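Local coordinates for protein uncharacterized esterase YxiM (Bacillus subtilis, PDB 2O14) that is uncharacterised but probably hydrolyses esters, as a GDSL-family enzyme with a galactose-binding-like domain preceding its catalytic domain, at residues Y227-P230 against G231-F234. Residues are numbered along the deposited sequence; the frame is centred on the assembly and turned at random.
Sequences YIKP and GDYF
Asp232 folds its carboxylate back over the turn that leads into it and takes the backbone N-H of Lys229. The bond from Lys229 N to Asp232 OD2 measures 3.0 Å and is moderately bent, with an N-H...O angle of 154°. Its donor meets OD2 on the anti side, 26° out of the carboxylate plane. A second bond returns the other way, from Asp232 N to Lys229 O at 3.0 Å, so this pair of residues is tied twice. CG of Asp232, anti to its carbonyl carbon, turns OD2 back to the N-H of Lys229.

The apolar packing is made by Ile228 against Asp232 CB and Phe234. Ile228 CG1 sits 3.7 Å from Asp232 CB, the two side chains running antiparallel where they pass. With CG1 anti to the backbone N (chi1 -157°) and the chain extended, Ile228 CD1 reaches Phe234 CB at 3.8 Å, and both side chains also touch Val265 of helix 251-266. Lys229 to Asp232 form a type II beta turn, and Gly231 in the third position has the positive phi such a turn asks for there, a conformation glycine adopts readily. The turn carries the chain from helix 220-225 into strand 233-237, the middle strand of the parallel sheet of the SGNH-hydrolase fold, whose neighbours are 164-169 and 271-275.

The other side is looser, with Pro230 exposed and Lys229 partly so, and is bridged by water. One water donates to Asp232 OD2 at 2.6 Å and to Tyr227 O; another, accepting from Lys229 NZ at 2.7 Å, donates to Pro230 O and Asp232 OD1. Lys229 NZ and Asp232 OD2 are 4.4 Å apart, too far for a salt bridge; NZ also makes a weak hydrogen bond to Thr161 O. Asp232 OD1 additionally accepts the backbone N-H of Thr164, which fastens the turn to the adjoining strand.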
loop_
_atom_site.group_PDB
_atom_site.type_symbol
_atom_site.label_atom_id
_atom_site.label_comp_id
_atom_site.label_asym_id
_atom_site.label_seq_id
_atom_site.Cartn_x
_atom_site.Cartn_y
_atom_site.Cartn_z
ATOM N N TYR A 227 -12.359 -4.556 -3.423
ATOM C CA TYR A 227 -11.984 -5.882 -3.906
ATOM C C TYR A 227 -11.930 -7.022 -2.895
ATOM O O TYR A 227 -12.062 -8.184 -3.277
ATOM C CB TYR A 227 -10.622 -5.804 -4.602
ATOM C CG TYR A 227 -10.542 -4.758 -5.686
ATOM C CD1 TYR A 227 -11.231 -4.917 -6.888
ATOM C CD2 TYR A 227 -9.766 -3.611 -5.518
ATOM C CE1 TYR A 227 -11.145 -3.959 -7.901
ATOM C CE2 TYR A 227 -9.677 -2.642 -6.529
ATOM C CZ TYR A 227 -10.366 -2.825 -7.716
ATOM O OH TYR A 227 -10.276 -1.884 -8.720
ATOM N N ILE A 228 -11.732 -6.715 -1.618
ATOM C CA ILE A 228 -11.639 -7.774 -0.615
ATOM C C ILE A 228 -12.876 -8.675 -0.613
ATOM O O ILE A 228 -14.006 -8.203 -0.703
ATOM C CB ILE A 228 -11.388 -7.180 0.793
ATOM C CG1 ILE A 228 -10.746 -8.239 1.693
ATOM C CG2 ILE A 228 -12.687 -6.674 1.386
ATOM C CD1 ILE A 228 -10.172 -7.682 2.992
ATOM N N LYS A 229 -12.648 -9.981 -0.520
ATOM C CA LYS A 229 -13.733 -10.957 -0.533
ATOM C C LYS A 229 -13.383 -12.195 0.293
ATOM O O LYS A 229 -12.295 -12.285 0.862
ATOM C CB LYS A 229 -14.027 -11.380 -1.975
ATOM C CG LYS A 229 -12.815 -11.909 -2.728
ATOM C CD LYS A 229 -13.179 -12.324 -4.154
ATOM C CE LYS A 229 -11.941 -12.667 -4.970
ATOM N NZ LYS A 229 -11.146 -13.761 -4.361
ATOM N N PRO A 230 -14.308 -13.167 0.372
ATOM C CA PRO A 230 -14.016 -14.374 1.148
ATOM C C PRO A 230 -12.707 -15.007 0.690
ATOM O O PRO A 230 -12.446 -15.130 -0.512
ATOM C CB PRO A 230 -15.224 -15.263 0.864
ATOM C CG PRO A 230 -16.331 -14.272 0.727
ATOM C CD PRO A 230 -15.697 -13.188 -0.126
ATOM N N GLY A 231 -11.883 -15.397 1.656
ATOM C CA GLY A 231 -10.611 -16.011 1.338
ATOM C C GLY A 231 -9.457 -15.068 1.606
ATOM O O GLY A 231 -8.352 -15.510 1.935
ATOM N N ASP A 232 -9.713 -13.769 1.468
ATOM C CA ASP A 232 -8.685 -12.758 1.693
ATOM C C ASP A 232 -8.510 -12.421 3.172
ATOM O O ASP A 232 -9.316 -12.810 4.021
ATOM C CB ASP A 232 -9.019 -11.462 0.943
ATOM C CG ASP A 232 -9.116 -11.654 -0.559
ATOM O OD1 ASP A 232 -8.373 -12.495 -1.110
ATOM O OD2 ASP A 232 -9.928 -10.947 -1.190
ATOM N N TYR A 233 -7.446 -11.681 3.465
ATOM C CA TYR A 233 -7.155 -11.248 4.822
ATOM C C TYR A 233 -6.895 -9.748 4.842
ATOM O O TYR A 233 -6.230 -9.210 3.950
ATOM C CB TYR A 233 -5.925 -11.979 5.373
ATOM C CG TYR A 233 -6.191 -13.405 5.783
ATOM C CD1 TYR A 233 -6.988 -13.696 6.885
ATOM C CD2 TYR A 233 -5.635 -14.467 5.076
ATOM C CE1 TYR A 233 -7.227 -15.014 7.278
ATOM C CE2 TYR A 233 -5.865 -15.789 5.459
ATOM C CZ TYR A 233 -6.662 -16.054 6.562
ATOM O OH TYR A 233 -6.891 -17.360 6.942
ATOM N N PHE A 234 -7.450 -9.070 5.842
ATOM C CA PHE A 234 -7.224 -7.641 6.011
ATOM C C PHE A 234 -6.296 -7.563 7.215
ATOM O O PHE A 234 -6.731 -7.739 8.351
ATOM C CB PHE A 234 -8.533 -6.903 6.301
ATOM C CG PHE A 234 -8.347 -5.448 6.662
ATOM C CD1 PHE A 234 -7.388 -4.666 6.016
ATOM C CD2 PHE A 234 -9.164 -4.847 7.620
ATOM C CE1 PHE A 234 -7.243 -3.302 6.317
ATOM C CE2 PHE A 234 -9.030 -3.483 7.928
ATOM C CZ PHE A 234 -8.067 -2.711 7.272
HETATM O O HOH W 1 -9.348 -9.851 -3.440
HETATM O O HOH W 2 -10.001 -14.681 -2.072
#